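Local coordinates for protein lactate dehydrogenase (PDB 6CT6) that probably interconverts pyruvate and lactate, using NADH as hydride donor in the reducing direction, and binds the pyruvate analogue oxamate beside the cofactor, at residues V106-K109 with I110-V114; T131-L134 with D135-A139; P204-E207 with F208-K211; I219-I222 with Y223-K227; L299-N302 with Q303-K307. One frame throughout, in Å; residues are numbered along the deposited sequence.

Contact 1: V106-K109 with I110-V114; sequences VNIK and IMREV. With NAI (1,4-dihydronicotinamide adenine dinucleotide), chain D.
Three groups grip the carbonyl oxygen Lys109 O: the amide of Glu113 one helical turn on, the amide of Arg112 through a weak bond, and a water. Glu113 N lies 3.2 Å from Lys109 O, and the water, which donates to Lys109 O at 2.7 Å, passes its other hydrogen to Glu113 OE2. The glutamate chain doubles back at chi2 (-66°), which carries its carboxylate to that water. Met111 N to Asn107 O, at 2.9 Å, is a shorter helical bond, nearly straight, with an N-H...O angle of 164°. On another side of the helix, the guanidinium of Arg112 is laid over Ile108: CG1 of the isoleucine sits over the centre of one face, 3.6 Å from Arg112 CZ. The extended chain of Arg112 suits this place, since its methylenes run past Ile108 O while NH2 forms a salt bridge with Asp327 of helix 303-328. All this belongs to helix 104-121 of the NAD-binding, Rossmann-type domain, whose other flank meets the cofactor. There Ile110 presents its branched, apolar side chain to the adenine, CG2 standing 3.6 Å from N6A of NAI. Its CD1 runs alongside the amide of Asn107, 3.5 Å from Asn107 OD1. That oxygen accepts from Ile87 N, so the asparagine ties the helix to the preceding loop.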
# COMPACT_ATOMS: atom_id res chain seq x y z
N VAL B 106 -15.73 12.41 19.69
CA VAL B 106 -15.17 11.11 20.01
C VAL B 106 -13.65 11.12 19.85
O VAL B 106 -12.91 10.68 20.74
CB VAL B 106 -15.81 10.03 19.12
CG1 VAL B 106 -15.27 8.65 19.45
CG2 VAL B 106 -17.32 10.07 19.26
N ASN B 107 -13.18 11.64 18.73
CA ASN B 107 -11.76 11.54 18.40
C ASN B 107 -10.91 12.51 19.21
O ASN B 107 -9.71 12.25 19.39
CB ASN B 107 -11.58 11.74 16.90
CG ASN B 107 -12.08 10.55 16.09
OD1 ASN B 107 -11.99 9.41 16.55
ND2 ASN B 107 -12.63 10.81 14.91
N ILE B 108 -11.48 13.60 19.72
CA ILE B 108 -10.73 14.47 20.62
C ILE B 108 -10.28 13.69 21.85
O ILE B 108 -9.17 13.89 22.36
CB ILE B 108 -11.55 15.72 20.99
CG1 ILE B 108 -10.67 16.73 21.74
CG2 ILE B 108 -12.76 15.36 21.83
CD1 ILE B 108 -9.91 17.65 20.83
N LYS B 109 -11.13 12.80 22.36
CA LYS B 109 -10.77 12.03 23.54
C LYS B 109 -9.72 10.97 23.21
O LYS B 109 -8.84 10.69 24.04
CB LYS B 109 -12.01 11.37 24.16
CG LYS B 109 -13.01 12.38 24.72
CD LYS B 109 -13.92 11.75 25.76
CE LYS B 109 -14.94 12.76 26.28
NZ LYS B 109 -14.30 13.95 26.91
N ILE B 110 -9.79 10.39 22.01
CA ILE B 110 -8.75 9.45 21.59
C ILE B 110 -7.41 10.16 21.47
O ILE B 110 -6.38 9.64 21.91
CB ILE B 110 -9.16 8.77 20.27
CG1 ILE B 110 -10.36 7.84 20.51
CG2 ILE B 110 -7.99 7.98 19.67
CD1 ILE B 110 -11.00 7.32 19.24
N MET B 111 -7.41 11.36 20.89
CA MET B 111 -6.17 12.12 20.76
C MET B 111 -5.52 12.37 22.12
O MET B 111 -4.29 12.43 22.21
CB MET B 111 -6.44 13.45 20.06
CG MET B 111 -6.82 13.33 18.60
SD MET B 111 -5.57 12.54 17.55
CE MET B 111 -6.11 10.83 17.57
N ARG B 112 -6.33 12.51 23.17
CA ARG B 112 -5.78 12.81 24.49
C ARG B 112 -5.23 11.57 25.18
O ARG B 112 -4.25 11.67 25.93
CB ARG B 112 -6.84 13.51 25.34
CG ARG B 112 -7.12 14.93 24.85
CD ARG B 112 -8.32 15.57 25.51
NE ARG B 112 -8.53 16.94 25.04
CZ ARG B 112 -9.68 17.59 25.09
NH1 ARG B 112 -10.77 17.01 25.59
NH2 ARG B 112 -9.76 18.84 24.64
N GLU B 113 -5.83 10.40 24.94
CA GLU B 113 -5.20 9.15 25.38
C GLU B 113 -3.87 8.94 24.67
O GLU B 113 -2.87 8.57 25.29
CB GLU B 113 -6.14 7.97 25.11
CG GLU B 113 -7.54 8.08 25.72
CD GLU B 113 -7.53 8.07 27.24
OE1 GLU B 113 -6.60 7.48 27.83
OE2 GLU B 113 -8.46 8.65 27.83
N VAL B 114 -3.83 9.18 23.35
CA VAL B 114 -2.59 9.02 22.60
C VAL B 114 -1.52 9.98 23.11
O VAL B 114 -0.38 9.58 23.36
CB VAL B 114 -2.85 9.21 21.09
CG1 VAL B 114 -1.54 9.31 20.31
CG2 VAL B 114 -3.68 8.06 20.55
PA NAI D . -9.18 3.78 9.55
O1A NAI D . -10.52 3.66 10.25
O2A NAI D . -8.84 2.84 8.42
O5B NAI D . -8.04 3.62 10.68
C5B NAI D . -8.20 4.22 11.96
C4B NAI D . -7.69 3.24 13.00
O4B NAI D . -7.50 3.86 14.27
C3B NAI D . -8.65 2.08 13.22
O3B NAI D . -8.01 0.85 12.86
C2B NAI D . -8.98 2.12 14.70
O2B NAI D . -9.13 0.82 15.27
C1B NAI D . -7.77 2.85 15.24
N9A NAI D . -7.92 3.41 16.60
C8A NAI D . -9.03 3.86 17.23
N7A NAI D . -8.71 4.29 18.48
C5A NAI D . -7.38 4.12 18.65
C6A NAI D . -6.38 4.35 19.71
N6A NAI D . -6.74 4.88 20.90
N1A NAI D . -5.10 4.02 19.46
C2A NAI D . -4.71 3.49 18.28
N3A NAI D . -5.57 3.25 17.28
C4A NAI D . -6.88 3.54 17.41
O3 NAI D . -9.00 5.31 9.05
PN NAI D . -7.89 5.82 7.99
O1N NAI D . -8.46 5.68 6.60
O2N NAI D . -6.56 5.21 8.33
O5D NAI D . -7.86 7.40 8.35
C5D NAI D . -7.40 7.80 9.63
C4D NAI D . -7.60 9.30 9.85
O4D NAI D . -6.87 10.07 8.89
C3D NAI D . -9.06 9.69 9.72
O3D NAI D . -9.39 10.60 10.78
C2D NAI D . -9.13 10.39 8.38
O2D NAI D . -10.19 11.34 8.29
C1D NAI D . -7.76 11.05 8.35
N1N NAI D . -7.29 11.54 7.04
C2N NAI D . -6.55 12.65 7.09
C3N NAI D . -6.02 13.23 5.96
C7N NAI D . -5.22 14.49 6.14
O7N NAI D . -4.85 14.79 7.27
N7N NAI D . -4.94 15.25 5.09
C4N NAI D . -6.25 12.64 4.60
C5N NAI D . -7.07 11.43 4.67
C6N NAI D . -7.54 10.92 5.88
O HOH W 1 -9.56 11.15 26.57
O HOH W 2 -11.20 15.04 27.52

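Contact 2: T131-L134 with D135-A139. With NAI (1,4-dihydronicotinamide adenine dinucleotide), chain D.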
# COMPACT_ATOMS: atom_id res chain seq x y z
N THR B 131 -5.02 12.42 11.91
CA THR B 131 -6.44 12.30 12.24
C THR B 131 -7.17 13.64 12.11
O THR B 131 -6.70 14.67 12.60
CB THR B 131 -6.59 11.76 13.67
OG1 THR B 131 -5.97 10.47 13.76
CG2 THR B 131 -8.06 11.64 14.06
N ASN B 132 -8.33 13.61 11.46
CA ASN B 132 -9.16 14.80 11.24
C ASN B 132 -10.12 15.08 12.40
O ASN B 132 -10.46 14.16 13.16
CB ASN B 132 -9.97 14.65 9.96
CG ASN B 132 -9.20 15.07 8.72
OD1 ASN B 132 -8.44 16.04 8.75
ND2 ASN B 132 -9.40 14.34 7.63
N PRO B 133 -10.57 16.34 12.55
CA PRO B 133 -10.13 17.55 11.84
C PRO B 133 -8.70 17.91 12.21
O PRO B 133 -8.38 18.17 13.38
CB PRO B 133 -11.12 18.62 12.30
CG PRO B 133 -11.68 18.11 13.57
CD PRO B 133 -11.72 16.63 13.42
N LEU B 134 -7.85 17.94 11.19
CA LEU B 134 -6.41 17.86 11.38
C LEU B 134 -5.90 18.95 12.33
O LEU B 134 -5.15 18.67 13.27
CB LEU B 134 -5.73 17.96 10.01
CG LEU B 134 -4.25 17.61 9.84
CD1 LEU B 134 -3.44 18.88 9.72
CD2 LEU B 134 -3.72 16.72 10.96
N ASP B 135 -6.33 20.19 12.11
CA ASP B 135 -5.66 21.32 12.75
C ASP B 135 -5.99 21.43 14.23
O ASP B 135 -5.17 21.95 15.00
CB ASP B 135 -6.01 22.61 12.01
CG ASP B 135 -5.62 22.55 10.54
OD1 ASP B 135 -4.44 22.84 10.23
OD2 ASP B 135 -6.48 22.20 9.71
N VAL B 136 -7.16 20.96 14.67
CA VAL B 136 -7.46 20.95 16.10
C VAL B 136 -7.11 19.63 16.77
O VAL B 136 -6.86 19.60 17.99
CB VAL B 136 -8.93 21.31 16.38
CG1 VAL B 136 -9.20 22.74 15.97
CG2 VAL B 136 -9.89 20.35 15.69
N MET B 137 -7.07 18.52 16.02
CA MET B 137 -6.63 17.26 16.62
C MET B 137 -5.15 17.31 16.98
O MET B 137 -4.74 16.76 18.01
CB MET B 137 -6.92 16.09 15.67
CG MET B 137 -8.41 15.79 15.50
SD MET B 137 -9.22 15.34 17.06
CE MET B 137 -10.95 15.32 16.58
N VAL B 138 -4.32 17.95 16.14
CA VAL B 138 -2.90 18.04 16.45
C VAL B 138 -2.69 18.81 17.75
O VAL B 138 -1.83 18.46 18.57
CB VAL B 138 -2.12 18.68 15.27
CG1 VAL B 138 -2.64 20.08 14.95
CG2 VAL B 138 -0.63 18.72 15.58
N ALA B 139 -3.49 19.85 17.98
CA ALA B 139 -3.38 20.60 19.23
C ALA B 139 -3.77 19.74 20.42
O ALA B 139 -3.12 19.79 21.47
CB ALA B 139 -4.25 21.86 19.17
PA NAI D . -9.18 3.78 9.55
O1A NAI D . -10.52 3.66 10.25
O2A NAI D . -8.84 2.84 8.42
O5B NAI D . -8.04 3.62 10.68
C5B NAI D . -8.20 4.22 11.96
C4B NAI D . -7.69 3.24 13.00
O4B NAI D . -7.50 3.86 14.27
C3B NAI D . -8.65 2.08 13.22
O3B NAI D . -8.01 0.85 12.86
C2B NAI D . -8.98 2.12 14.70
O2B NAI D . -9.13 0.82 15.27
C1B NAI D . -7.77 2.85 15.24
N9A NAI D . -7.92 3.41 16.60
C8A NAI D . -9.03 3.86 17.23
N7A NAI D . -8.71 4.29 18.48
C5A NAI D . -7.38 4.12 18.65
C6A NAI D . -6.38 4.35 19.71
N6A NAI D . -6.74 4.88 20.90
N1A NAI D . -5.10 4.02 19.46
C2A NAI D . -4.71 3.49 18.28
N3A NAI D . -5.57 3.25 17.28
C4A NAI D . -6.88 3.54 17.41
O3 NAI D . -9.00 5.31 9.05
PN NAI D . -7.89 5.82 7.99
O1N NAI D . -8.46 5.68 6.60
O2N NAI D . -6.56 5.21 8.33
O5D NAI D . -7.86 7.40 8.35
C5D NAI D . -7.40 7.80 9.63
C4D NAI D . -7.60 9.30 9.85
O4D NAI D . -6.87 10.07 8.89
C3D NAI D . -9.06 9.69 9.72
O3D NAI D . -9.39 10.60 10.78
C2D NAI D . -9.13 10.39 8.38
O2D NAI D . -10.19 11.34 8.29
C1D NAI D . -7.76 11.05 8.35
N1N NAI D . -7.29 11.54 7.04
C2N NAI D . -6.55 12.65 7.09
C3N NAI D . -6.02 13.23 5.96
C7N NAI D . -5.22 14.49 6.14
O7N NAI D . -4.85 14.79 7.27
N7N NAI D . -4.94 15.25 5.09
C4N NAI D . -6.25 12.64 4.60
C5N NAI D . -7.07 11.43 4.67
C6N NAI D . -7.54 10.92 5.88
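The chain leaves the loop through a cis peptide bond before Pro133 and turns at once into a helix, with Pro133 as N-cap: Met137 N donates to Pro133 O at 3.0 Å, and Val138 N follows to Leu134 O. A proline fits here because the helix asks for its carbonyl and not for an N-H, and the ring carbons are left for packing. Two side chains cross that ring: CG2 of Val136 comes within 3.6 Å of Pro133 CG, and the methyl CE of Met137 within 3.5 Å of Pro133 CD. In Met137 the bend at chi2 (-61°) folds the flexible thioether back over the turn and brings CE to the ring. This turn joins strand 126-129 to helix 134-145 in the Rossmann-type domain, at the strand ends where such folds bind dinucleotides. Asn132 serves the cofactor from both backbone and side chain: its N donates to O3D of NAI at 3.3 Å, and its ND2 to O2D of NAI at 3.2 Å. The same ND2 also donates to O1 of the bound oxamate, while Asn132 OD1 takes a weak bond from Leu134 N that steadies the amide. Leu134 brings an apolar branch point, CG, to 3.9 Å from the carboxamide oxygen O7N of NAI. The buried carboxylate of Asp135 is satisfied by Ser268 OG and by His187 N, the backbone of an oxamate-pocket residue.

Contact 3: P204-E207 with F208-K211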
# COMPACT_ATOMS: atom_id res chain seq x y z
N PRO B 204 7.00 31.83 -12.92
CA PRO B 204 5.61 32.07 -12.50
C PRO B 204 4.61 31.50 -13.50
O PRO B 204 4.78 31.61 -14.72
CB PRO B 204 5.52 33.60 -12.43
CG PRO B 204 6.91 34.03 -12.16
CD PRO B 204 7.78 33.08 -12.92
N ILE B 205 3.56 30.87 -12.97
CA ILE B 205 2.52 30.30 -13.83
C ILE B 205 1.91 31.37 -14.72
O ILE B 205 1.43 31.07 -15.82
CB ILE B 205 1.45 29.59 -12.97
CG1 ILE B 205 0.45 28.84 -13.85
CG2 ILE B 205 0.72 30.59 -12.07
CD1 ILE B 205 1.03 27.62 -14.54
N GLN B 206 1.91 32.63 -14.27
CA GLN B 206 1.40 33.71 -15.09
C GLN B 206 2.06 33.74 -16.47
O GLN B 206 1.40 34.01 -17.48
CB GLN B 206 1.60 35.05 -14.39
CG GLN B 206 0.88 36.21 -15.06
CD GLN B 206 -0.63 36.07 -15.00
OE1 GLN B 206 -1.20 35.93 -13.92
NE2 GLN B 206 -1.28 36.09 -16.16
N GLU B 207 3.37 33.48 -16.52
CA GLU B 207 4.05 33.47 -17.81
C GLU B 207 3.44 32.44 -18.74
O GLU B 207 3.33 32.67 -19.95
CB GLU B 207 5.55 33.20 -17.63
CG GLU B 207 6.28 34.25 -16.80
CD GLU B 207 7.77 34.32 -17.11
OE1 GLU B 207 8.21 33.73 -18.13
OE2 GLU B 207 8.52 34.95 -16.34
N PHE B 208 3.03 31.29 -18.20
CA PHE B 208 2.38 30.27 -19.02
C PHE B 208 0.97 30.70 -19.41
O PHE B 208 0.50 30.37 -20.50
CB PHE B 208 2.36 28.94 -18.27
CG PHE B 208 3.71 28.28 -18.18
CD1 PHE B 208 4.01 27.21 -19.00
CD2 PHE B 208 4.67 28.76 -17.32
CE1 PHE B 208 5.25 26.61 -18.94
CE2 PHE B 208 5.92 28.16 -17.25
CZ PHE B 208 6.21 27.09 -18.06
N ILE B 209 0.29 31.43 -18.53
CA ILE B 209 -1.01 31.98 -18.89
C ILE B 209 -0.87 32.93 -20.07
O ILE B 209 -1.59 32.83 -21.07
CB ILE B 209 -1.65 32.68 -17.67
CG1 ILE B 209 -1.92 31.66 -16.56
CG2 ILE B 209 -2.96 33.36 -18.07
CD1 ILE B 209 -2.33 32.27 -15.23
N ASN B 210 0.08 33.87 -19.98
CA ASN B 210 0.26 34.85 -21.04
C ASN B 210 0.64 34.19 -22.36
O ASN B 210 0.33 34.73 -23.43
CB ASN B 210 1.32 35.87 -20.63
CG ASN B 210 0.93 36.66 -19.39
OD1 ASN B 210 -0.23 36.67 -18.99
ND2 ASN B 210 1.91 37.33 -18.78
N LYS B 211 1.32 33.05 -22.32
CA LYS B 211 1.71 32.34 -23.54
C LYS B 211 0.59 31.48 -24.11
O LYS B 211 0.78 30.90 -25.19
CB LYS B 211 2.94 31.47 -23.28
CG LYS B 211 4.25 32.23 -23.20
CD LYS B 211 4.80 32.56 -24.58
CE LYS B 211 5.99 33.50 -24.51
NZ LYS B 211 6.53 33.81 -25.86
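Among the polar side chains, Gln206 and Asn210 are joined one turn apart, with Gln206 NE2 donating to Asn210 OD1 at 3.1 Å. The N-H is directed well (164°) and the acceptor lies in the glutamine's amide plane, yet the donor stands above the carbonyl plane of Asn210, the two amides being turned 40° against each other. The bend of Gln206 at chi2 (66°) swings its amide along the helix to make the bond, a reach the longer glutamine has. Backbone bonds run beneath: Asn210 N meets Gln206 O at 2.8 Å, Ile209 N meets Ile205 O at 3.0 Å, and Lys211 N meets Glu207 O. They form the short helix 205-210, which follows strand 203-204 of the small antiparallel sheet in the C-terminal domain, Pro204 closing the strand. Apolar contacts make up the rest. Ile205 CD1 approaches Phe208 CB at 4.2 Å, the two side chains crossing at about a right angle, and both residues also rest on Leu172 of helix 157-172. The Phe208 ring turns its edge to the backbone, CD2 lying 3.9 Å from Pro204 O. Ile209 borders the Gln206 amide with its branched carbons, CG2 being 3.7 Å from Gln206 NE2, and also packs on Ile219 of helix 216-237.

Contact 4: I219-I222 with Y223-K227; sequences INNI and YNKTK. With GLC (alpha-D-glucopyranose), chain E.
Helix 216-237 of the C-terminal domain forms one wall of a glucose site here, and two successive faces of it do different work. On the sugar side, Tyr223 turns one face of its ring to the glucose: the ring oxygen O5 of GLC stands over the centre of the aromatic ring, and C1 of GLC lies 3.7 Å from Tyr223 CZ. The tyrosine is swung out by a chi1 of 177°, opposite its own backbone N, which brings the ring face against the pyranose. Asn220, three residues earlier, lies against the sugar's hydroxymethyl group, its OD1 in close approach to C6 of GLC at 3.0 Å. Ile219 adds an apolar branch, CG2, at 3.8 Å from O4 of GLC. The amides of Asn220 and Asn224 stand nearly perpendicular, their planes 87° apart; their ND2 groups are 3.3 Å apart, both donors and so not bonded to each other. On the protein side, Ile222 O is gripped twice by Thr226: OG1 donates to it at 2.7 Å and N at 2.9 Å, from opposite faces of the carbonyl plane. A threonine suits a buried turn of helix because its hydroxyl can be satisfied by the backbone, leaving its methyl for packing. Ile222 packs against Leu164 and Ile168 of helix 157-172. Aromatic face against pyranose, with polar side chains beside it, is characteristic of protein sites that bind a sugar.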
# COMPACT_ATOMS: atom_id res chain seq x y z
N ILE B 219 -7.21 27.49 -14.72
CA ILE B 219 -6.73 27.89 -13.40
C ILE B 219 -7.88 27.85 -12.39
O ILE B 219 -7.73 27.32 -11.29
CB ILE B 219 -6.09 29.29 -13.46
CG1 ILE B 219 -4.83 29.28 -14.34
CG2 ILE B 219 -5.75 29.79 -12.05
CD1 ILE B 219 -3.65 28.51 -13.76
N ASN B 220 -9.03 28.41 -12.76
CA ASN B 220 -10.15 28.46 -11.82
C ASN B 220 -10.69 27.07 -11.52
O ASN B 220 -11.04 26.77 -10.37
CB ASN B 220 -11.26 29.36 -12.36
CG ASN B 220 -12.51 29.29 -11.50
OD1 ASN B 220 -12.61 29.96 -10.47
ND2 ASN B 220 -13.47 28.48 -11.92
N ASN B 221 -10.76 26.21 -12.54
CA ASN B 221 -11.27 24.86 -12.32
C ASN B 221 -10.35 24.08 -11.40
O ASN B 221 -10.82 23.33 -10.53
CB ASN B 221 -11.42 24.15 -13.67
CG ASN B 221 -12.25 22.88 -13.56
OD1 ASN B 221 -13.07 22.74 -12.66
ND2 ASN B 221 -12.03 21.96 -14.49
N ILE B 222 -9.04 24.24 -11.56
CA ILE B 222 -8.08 23.52 -10.73
C ILE B 222 -8.15 24.01 -9.28
O ILE B 222 -8.04 23.21 -8.34
CB ILE B 222 -6.66 23.68 -11.31
CG1 ILE B 222 -6.54 22.86 -12.60
CG2 ILE B 222 -5.59 23.28 -10.29
CD1 ILE B 222 -5.27 23.13 -13.39
N TYR B 223 -8.32 25.32 -9.09
CA TYR B 223 -8.52 25.86 -7.75
C TYR B 223 -9.69 25.17 -7.06
O TYR B 223 -9.60 24.76 -5.90
CB TYR B 223 -8.74 27.37 -7.84
CG TYR B 223 -9.03 28.07 -6.54
CD1 TYR B 223 -8.01 28.56 -5.74
CD2 TYR B 223 -10.34 28.28 -6.12
CE1 TYR B 223 -8.28 29.22 -4.56
CE2 TYR B 223 -10.62 28.94 -4.94
CZ TYR B 223 -9.58 29.41 -4.16
OH TYR B 223 -9.85 30.06 -2.98
N ASN B 224 -10.81 25.03 -7.78
CA ASN B 224 -11.99 24.38 -7.21
C ASN B 224 -11.75 22.88 -7.02
O ASN B 224 -12.07 22.32 -5.97
CB ASN B 224 -13.20 24.62 -8.11
CG ASN B 224 -13.62 26.07 -8.14
OD1 ASN B 224 -13.54 26.78 -7.14
ND2 ASN B 224 -14.06 26.53 -9.31
N LYS B 225 -11.20 22.22 -8.04
CA LYS B 225 -11.01 20.78 -7.96
C LYS B 225 -10.05 20.41 -6.83
O LYS B 225 -10.20 19.34 -6.22
CB LYS B 225 -10.52 20.24 -9.30
CG LYS B 225 -11.64 20.05 -10.34
CD LYS B 225 -12.61 18.95 -9.90
CE LYS B 225 -13.86 18.85 -10.78
NZ LYS B 225 -14.89 18.00 -10.12
N THR B 226 -9.08 21.27 -6.52
CA THR B 226 -8.19 21.00 -5.40
C THR B 226 -8.96 20.93 -4.09
O THR B 226 -8.76 20.01 -3.29
CB THR B 226 -7.10 22.08 -5.33
OG1 THR B 226 -6.32 22.06 -6.53
CG2 THR B 226 -6.18 21.85 -4.13
N LYS B 227 -9.84 21.90 -3.85
CA LYS B 227 -10.62 21.90 -2.62
C LYS B 227 -11.56 20.70 -2.56
O LYS B 227 -11.89 20.22 -1.47
CB LYS B 227 -11.42 23.20 -2.49
CG LYS B 227 -10.57 24.47 -2.50
CD LYS B 227 -11.39 25.70 -2.88
CE LYS B 227 -12.30 26.15 -1.75
NZ LYS B 227 -11.73 27.30 -1.00
C1 GLC E . -9.23 32.68 -5.93
C2 GLC E . -7.68 32.81 -6.18
C3 GLC E . -7.39 33.13 -7.66
C4 GLC E . -8.07 32.05 -8.46
C5 GLC E . -9.55 32.34 -8.33
C6 GLC E . -10.23 31.36 -9.31
O1 GLC E . -9.76 33.95 -5.68
O2 GLC E . -7.14 33.84 -5.39
O3 GLC E . -6.01 33.05 -7.89
O4 GLC E . -7.71 32.19 -9.81
O5 GLC E . -9.95 32.04 -7.01
O6 GLC E . -9.76 30.07 -9.01

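Contact 5: L299-N302 with Q303-K307; sequences LDLN and QEEKK
Asn302 and Glu305 exchange hydrogen bonds: Asn302 OD1 accepts from Glu305 N at 2.7 Å, nearly along its C=O axis and with an N-H...O angle of 162°. In return Asn302 N donates to Glu305 OE1 at 3.1 Å, meeting that oxygen from above the carboxylate plane. The chi1 of Asn302, 65°, places its amide between its own N and carbonyl carbon, which turns OD1 back over the first turn; a short amide is well suited to reach an N-H in the first turn of the helix. Alongside, Lys306 N donates to Asn302 O at 2.9 Å, the first regular bond of the helix.

Charges form a second group. Glu305 OE2 makes a salt bridge with Arg196, so both carboxylate oxygens are engaged, and the arginine probably favours the ionised form of the glutamate. Lys306 bends at the end of its chain and sends NZ to Leu301 O, a weak bond at 3.3 Å. The extended chain of Glu304 carries its carboxylate away from the cap, and its OE2 is hydrogen-bonded to O2 of the bound glucose.

Among carbon contacts, Leu301 lays CD2 3.4 Å from Glu305 OE1, the side chains crossing near the cap. Leu301 CB also lies 4.1 Å from Lys306 CG, and the leucine side chain packs on Leu194, as suits an apolar residue. The mutual pairing of Asn302 and Glu305 is a capping box, here opening the long C-terminal helix 303-328.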
# COMPACT_ATOMS: atom_id res chain seq x y z
N LEU B 299 4.92 33.76 4.19
CA LEU B 299 4.71 34.26 2.84
C LEU B 299 4.27 35.72 2.86
O LEU B 299 3.60 36.18 3.79
CB LEU B 299 3.65 33.41 2.13
CG LEU B 299 3.95 31.91 1.98
CD1 LEU B 299 2.72 31.18 1.45
CD2 LEU B 299 5.13 31.69 1.06
N ASP B 300 4.65 36.45 1.81
CA ASP B 300 4.24 37.84 1.65
C ASP B 300 2.91 37.90 0.91
O ASP B 300 2.80 38.35 -0.23
CB ASP B 300 5.33 38.63 0.93
CG ASP B 300 5.05 40.12 0.90
OD1 ASP B 300 4.24 40.60 1.73
OD2 ASP B 300 5.63 40.82 0.04
N LEU B 301 1.87 37.41 1.59
CA LEU B 301 0.54 37.37 1.02
C LEU B 301 0.01 38.77 0.76
O LEU B 301 0.26 39.71 1.52
CB LEU B 301 -0.42 36.61 1.94
CG LEU B 301 -0.11 35.15 2.26
CD1 LEU B 301 -1.10 34.58 3.27
CD2 LEU B 301 -0.13 34.32 0.98
N ASN B 302 -0.75 38.91 -0.32
CA ASN B 302 -1.42 40.15 -0.64
C ASN B 302 -2.75 40.23 0.13
O ASN B 302 -3.13 39.32 0.87
CB ASN B 302 -1.62 40.28 -2.15
CG ASN B 302 -2.57 39.24 -2.71
OD1 ASN B 302 -3.37 38.65 -1.99
ND2 ASN B 302 -2.48 39.00 -4.02
N GLN B 303 -3.47 41.33 -0.07
CA GLN B 303 -4.67 41.58 0.73
C GLN B 303 -5.75 40.55 0.46
O GLN B 303 -6.37 40.02 1.39
CB GLN B 303 -5.18 43.00 0.47
CG GLN B 303 -4.10 44.07 0.61
CD GLN B 303 -3.28 43.91 1.87
OE1 GLN B 303 -3.82 43.85 2.98
NE2 GLN B 303 -1.96 43.82 1.72
N GLU B 304 -6.01 40.25 -0.82
CA GLU B 304 -7.02 39.24 -1.15
C GLU B 304 -6.68 37.91 -0.49
O GLU B 304 -7.56 37.23 0.05
CB GLU B 304 -7.14 39.07 -2.66
CG GLU B 304 -7.94 37.83 -3.07
CD GLU B 304 -8.13 37.71 -4.57
OE1 GLU B 304 -8.02 38.74 -5.27
OE2 GLU B 304 -8.39 36.59 -5.04
N GLU B 305 -5.41 37.50 -0.55
CA GLU B 305 -5.02 36.21 0.01
C GLU B 305 -5.16 36.21 1.52
O GLU B 305 -5.60 35.21 2.11
CB GLU B 305 -3.59 35.89 -0.42
CG GLU B 305 -3.47 35.61 -1.92
CD GLU B 305 -2.06 35.77 -2.45
OE1 GLU B 305 -1.16 36.15 -1.67
OE2 GLU B 305 -1.85 35.53 -3.66
N LYS B 306 -4.79 37.32 2.18
CA LYS B 306 -5.03 37.43 3.62
C LYS B 306 -6.51 37.28 3.95
O LYS B 306 -6.86 36.66 4.95
CB LYS B 306 -4.51 38.78 4.12
CG LYS B 306 -3.00 38.87 4.24
CD LYS B 306 -2.57 40.31 4.45
CE LYS B 306 -1.07 40.44 4.64
NZ LYS B 306 -0.55 41.69 4.05
N LYS B 307 -7.38 37.86 3.12
CA LYS B 307 -8.81 37.73 3.34
C LYS B 307 -9.23 36.26 3.26
O LYS B 307 -9.93 35.75 4.15
CB LYS B 307 -9.58 38.56 2.31
CG LYS B 307 -11.10 38.43 2.36
CD LYS B 307 -11.73 38.77 1.02
CE LYS B 307 -13.24 38.59 1.03
NZ LYS B 307 -13.92 39.61 1.88

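In the fold
Contacts 1 and 2 adjoin in the NAD-binding domain and both touch the cofactor, contact 1 at the adenine and contact 2 at the nicotinamide end, where oxamate also binds. Their centres are 10 Å apart, and Met137 of contact 2 fits between Asn107 and Met111 of contact 1, with Met111 CG 3.5 Å from Met137 SD. Contacts 3, 4 and 5 lie in the C-terminal domain. Contacts 3 and 4 meet where Ile209 CD1 lies 4.0 Å from Ile219 CG1. Contacts 4 and 5 do not touch, their nearest atoms about 7 Å apart, but both supply residues to the glucose site. Contact 4 stands about 24 Å, centre to centre, from contact 2.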